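Local atomic coordinates of predicted phosphatase, HAD family (Clostridium acetobutylicum, PDB entry 3MC1), a protein that is a predicted phosphatase of the haloacid dehalogenase (HAD) family and probably hydrolyses phosphate esters, although its substrate is not established. Residues A[78-81]-A[82-86]; A[112-115]-A[116-120]. All coordinates share one frame; numbering follows the deposited sequence.

Contact 1: residues A[78-81]-A[82-86]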
loop_
_atom_site.group_PDB
_atom_site.type_symbol
_atom_site.label_atom_id
_atom_site.label_comp_id
_atom_site.label_asym_id
_atom_site.label_seq_id
_atom_site.Cartn_x
_atom_site.Cartn_y
_atom_site.Cartn_z
ATOM N N LYS A 78 9.366 -5.620 12.290
ATOM C CA LYS A 78 8.908 -4.805 13.403
ATOM C C LYS A 78 10.016 -3.997 14.068
ATOM O O LYS A 78 9.759 -2.928 14.624
ATOM C CB LYS A 78 8.247 -5.683 14.463
ATOM C CG LYS A 78 9.252 -6.528 15.247
ATOM C CD LYS A 78 8.565 -7.533 16.147
ATOM C CE LYS A 78 9.584 -8.322 16.976
ATOM N NZ LYS A 78 8.920 -9.357 17.823
ATOM N N ALA A 79 11.247 -4.492 13.993
ATOM C CA ALA A 79 12.360 -3.833 14.669
ATOM C C ALA A 79 13.383 -3.146 13.787
ATOM O O ALA A 79 14.083 -2.243 14.245
ATOM C CB ALA A 79 13.074 -4.848 15.584
ATOM N N LYS A 80 13.482 -3.565 12.533
ATOM C CA LYS A 80 14.459 -2.971 11.637
ATOM C C LYS A 80 13.878 -2.628 10.285
ATOM O O LYS A 80 14.052 -1.516 9.799
ATOM C CB LYS A 80 15.640 -3.927 11.429
ATOM C CG LYS A 80 16.486 -4.170 12.655
ATOM C CD LYS A 80 17.859 -3.540 12.501
ATOM C CE LYS A 80 18.596 -4.086 11.280
ATOM N NZ LYS A 80 19.932 -3.443 11.142
ATOM N N GLY A 81 13.199 -3.599 9.683
ATOM C CA GLY A 81 12.616 -3.399 8.369
ATOM C C GLY A 81 11.768 -2.151 8.173
ATOM O O GLY A 81 11.945 -1.430 7.187
HETATM N N MSE A 82 10.844 -1.885 9.092
HETATM C CA MSE A 82 9.970 -0.718 8.953
HETATM C C MSE A 82 10.720 0.607 8.868
HETATM O O MSE A 82 10.207 1.572 8.298
HETATM C CB MSE A 82 8.950 -0.656 10.105
HETATM C CG MSE A 82 9.551 -0.485 11.495
HETATM SE SE MSE A 82 8.238 0.180 12.789
HETATM C CE MSE A 82 8.279 2.070 12.288
ATOM N N PHE A 83 11.934 0.645 9.417
ATOM C CA PHE A 83 12.755 1.853 9.417
ATOM C C PHE A 83 13.642 1.982 8.178
ATOM O O PHE A 83 14.086 3.076 7.851
ATOM C CB PHE A 83 13.614 1.900 10.691
ATOM C CG PHE A 83 12.808 1.856 11.965
ATOM C CD1 PHE A 83 11.891 2.861 12.261
ATOM C CD2 PHE A 83 12.947 0.796 12.861
ATOM C CE1 PHE A 83 11.124 2.813 13.429
ATOM C CE2 PHE A 83 12.185 0.740 14.029
ATOM C CZ PHE A 83 11.270 1.751 14.313
ATOM N N GLU A 84 13.909 0.867 7.505
ATOM C CA GLU A 84 14.710 0.869 6.278
ATOM C C GLU A 84 13.651 1.230 5.249
ATOM O O GLU A 84 13.212 0.422 4.428
ATOM C CB GLU A 84 15.301 -0.526 6.059
ATOM C CG GLU A 84 16.125 -0.976 7.270
ATOM C CD GLU A 84 16.836 -2.304 7.072
ATOM O OE1 GLU A 84 16.156 -3.313 6.797
ATOM O OE2 GLU A 84 18.078 -2.336 7.199
ATOM N N ASN A 85 13.267 2.496 5.332
ATOM C CA ASN A 85 12.173 3.066 4.571
ATOM C C ASN A 85 12.503 4.522 4.225
ATOM O O ASN A 85 13.423 5.112 4.798
ATOM C CB ASN A 85 10.967 3.041 5.498
ATOM C CG ASN A 85 9.668 2.853 4.789
ATOM O OD1 ASN A 85 9.511 3.220 3.631
ATOM N ND2 ASN A 85 8.699 2.288 5.506
ATOM N N LYS A 86 11.733 5.095 3.305
ATOM C CA LYS A 86 11.908 6.486 2.885
ATOM C C LYS A 86 10.583 6.975 2.331
ATOM O O LYS A 86 9.814 6.193 1.786
ATOM C CB LYS A 86 12.960 6.603 1.771
ATOM C CG LYS A 86 14.380 6.244 2.168
ATOM C CD LYS A 86 15.327 6.237 0.957
ATOM C CE LYS A 86 14.918 5.190 -0.077
ATOM N NZ LYS A 86 15.930 5.035 -1.165
#
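F83 turns back over the last turn of helix 63-81, and its side chain can be followed atom by atom. CB lies 3.6 Å from K80 O. With CG beside the backbone N and anti to the carbonyl carbon (chi1 -58°), the ring is carried back toward the helix, where CD2 and CE2 both come within 3.5 Å of A79 O. This oxygen lies near the ring plane, so the carbonyl meets the positive C-H edge and not the pi cloud. One face is occupied by M82, present as selenomethionine, whose CG sits 3.7 Å above the plane, over the ring centre. M82 reaches that place because its CG is set between N and the carbonyl carbon (chi1 63°); beyond it, SE passes 3.9 Å from K78 O.

The backbone evidence is a type I turn from G81 to E84. F83 N bonds K80 O at 3.0 Å, approaching from above the carbonyl plane, whereas E84 N makes only weak bonds to K80 O and G81 O. CG of E84 also packs 3.3 Å from K80 O, so that F83 N, the weak E84 N bond and this methylene all converge on one oxygen. The carboxylate OE1 is hydrogen-bonded to Y76 OH on helix 63-81, and the K80 ammonium lies near OE2 without forming a salt bridge. The chain then bends through an inverse gamma turn centred on E84. N85 bridges the two sides of this bend: its ND2 bonds M82 O at 3.3 Å with the acceptor in the amide plane, while OD1 receives K86 N.

Here helix 63-81 ends and the chain heads toward helix 91-101. The F83 ring meets H122 edge-to-face, while M82 and N85 pack on helix 113-122.

Contact 2: residues A[112-115]-A[116-120]; sequences PTVF and SKQIL
S116 OG is placed beside the backbone N of its own residue (chi1 -53°), which swings the hydroxyl back to P112 O, and Q118 uses a similar first torsion (chi1 -70°) to bring its amide alongside V114 and F115. The hydroxyl of S116 donates to P112 O at 2.8 Å, from well above the carbonyl plane. The same oxygen receives S116 N at 3.0 Å, nearly in line with the carbonyl bond. Two donors from one residue thus grip the carbonyl of P112, the N-cap of helix 113-122.

The next turns follow the alpha-helical pattern: K117 N bonds T113 O, and I119 N bonds F115 O at 2.9 Å. Q118 doubles its backbone link to V114 O, though both bonds are weak. Its CG lies 3.3 Å from that oxygen, and NE2 folds back to it at 3.4 Å. NE2 also reaches the edge of the F115 ring, near the ring plane, 3.8 Å from CD1. The two side chains run side by side, but amide and ring planes are 47° apart, which excludes a parallel stack. V114 CG1 covers part of one ring face near the rim. I119 lies along the F115 carbonyl, with CG1 3.2 Å from F115 O; CD1 continues toward F115 CB.

Two sides of the helix place this turn in the beta-alpha-beta unit formed with strands 104-109 and 131-135. On one, S116 packs against T109 and I132, and L120 against V107 and I132, so these residues face strands 104-109 and 131-135; T113 OG1, on the same side, bonds S135 O on the outermost strand. On the other, F115 faces helix 63-81, meeting F77 edge-to-face and touching R74.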
loop_
_atom_site.group_PDB
_atom_site.type_symbol
_atom_site.label_atom_id
_atom_site.label_comp_id
_atom_site.label_asym_id
_atom_site.label_seq_id
_atom_site.Cartn_x
_atom_site.Cartn_y
_atom_site.Cartn_z
ATOM N N PRO A 112 -0.235 -4.294 7.808
ATOM C CA PRO A 112 -0.906 -4.239 9.112
ATOM C C PRO A 112 -1.035 -2.798 9.616
ATOM O O PRO A 112 -0.103 -2.010 9.483
ATOM C CB PRO A 112 0.006 -5.078 10.000
ATOM C CG PRO A 112 0.524 -6.115 9.055
ATOM C CD PRO A 112 0.857 -5.288 7.824
ATOM N N THR A 113 -2.189 -2.470 10.194
ATOM C CA THR A 113 -2.451 -1.134 10.729
ATOM C C THR A 113 -1.422 -0.707 11.777
ATOM O O THR A 113 -0.999 0.448 11.815
ATOM C CB THR A 113 -3.836 -1.061 11.409
ATOM O OG1 THR A 113 -4.832 -1.602 10.536
ATOM C CG2 THR A 113 -4.192 0.373 11.739
ATOM N N VAL A 114 -1.023 -1.638 12.633
ATOM C CA VAL A 114 -0.071 -1.318 13.686
ATOM C C VAL A 114 1.256 -0.824 13.127
ATOM O O VAL A 114 1.824 0.143 13.638
ATOM C CB VAL A 114 0.156 -2.539 14.618
ATOM C CG1 VAL A 114 0.617 -3.736 13.814
ATOM C CG2 VAL A 114 1.166 -2.178 15.701
ATOM N N PHE A 115 1.749 -1.482 12.080
ATOM C CA PHE A 115 2.999 -1.070 11.450
ATOM C C PHE A 115 2.807 0.220 10.649
ATOM O O PHE A 115 3.648 1.106 10.694
ATOM C CB PHE A 115 3.525 -2.149 10.494
ATOM C CG PHE A 115 3.836 -3.463 11.159
ATOM C CD1 PHE A 115 4.345 -3.505 12.459
ATOM C CD2 PHE A 115 3.661 -4.659 10.469
ATOM C CE1 PHE A 115 4.676 -4.722 13.055
ATOM C CE2 PHE A 115 3.991 -5.882 11.059
ATOM C CZ PHE A 115 4.498 -5.911 12.350
ATOM N N SER A 116 1.704 0.305 9.910
ATOM C CA SER A 116 1.429 1.486 9.089
ATOM C C SER A 116 1.383 2.762 9.928
ATOM O O SER A 116 1.892 3.798 9.518
ATOM C CB SER A 116 0.109 1.302 8.345
ATOM O OG SER A 116 0.107 0.073 7.635
ATOM N N LYS A 117 0.776 2.677 11.106
ATOM C CA LYS A 117 0.688 3.820 12.001
ATOM C C LYS A 117 2.076 4.222 12.518
ATOM O O LYS A 117 2.436 5.402 12.494
ATOM C CB LYS A 117 -0.240 3.478 13.171
ATOM C CG LYS A 117 -0.604 4.664 14.033
ATOM C CD LYS A 117 -1.572 4.258 15.127
ATOM C CE LYS A 117 -2.370 5.458 15.602
ATOM N NZ LYS A 117 -3.204 6.011 14.489
ATOM N N GLN A 118 2.860 3.237 12.970
ATOM C CA GLN A 118 4.206 3.501 13.481
ATOM C C GLN A 118 5.059 4.167 12.427
ATOM O O GLN A 118 5.828 5.079 12.722
ATOM C CB GLN A 118 4.924 2.208 13.879
ATOM C CG GLN A 118 4.405 1.502 15.089
ATOM C CD GLN A 118 5.259 0.290 15.408
ATOM O OE1 GLN A 118 6.408 0.421 15.848
ATOM N NE2 GLN A 118 4.713 -0.897 15.162
ATOM N N ILE A 119 4.948 3.674 11.198
ATOM C CA ILE A 119 5.716 4.201 10.082
ATOM C C ILE A 119 5.315 5.638 9.735
ATOM O O ILE A 119 6.174 6.509 9.605
ATOM C CB ILE A 119 5.541 3.285 8.840
ATOM C CG1 ILE A 119 6.258 1.950 9.084
ATOM C CG2 ILE A 119 6.088 3.957 7.601
ATOM C CD1 ILE A 119 5.849 0.862 8.105
ATOM N N LEU A 120 4.016 5.887 9.589
ATOM C CA LEU A 120 3.545 7.228 9.239
ATOM C C LEU A 120 3.842 8.254 10.337
ATOM O O LEU A 120 4.128 9.419 10.050
ATOM C CB LEU A 120 2.054 7.182 8.905
ATOM C CG LEU A 120 1.787 6.407 7.606
ATOM C CD1 LEU A 120 0.303 6.158 7.400
ATOM C CD2 LEU A 120 2.383 7.187 6.440
#

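In the fold
Contact 1 closes before contact 2 opens, and their centres lie about 11 Å apart on the same side of the chain's centre. Between them come helix 91-101 and strand 104-109. They nevertheless touch: M82 SE lies 3.6 Å from Q118 OE1, N85 ND2 is 3.7 Å from I119 CG2, and K78 CB packs 4.0 Å from F115 CE1. The end of helix 63-81 and the loop that follows are thereby laid against helix 113-122, which flanks the parallel sheet. As in HAD enzymes with a helical cap inserted after the first strand, this joint probably marks where cap meets core, with the S116 side chain about 11 Å from the sodium ion held by D10, D12 and D167.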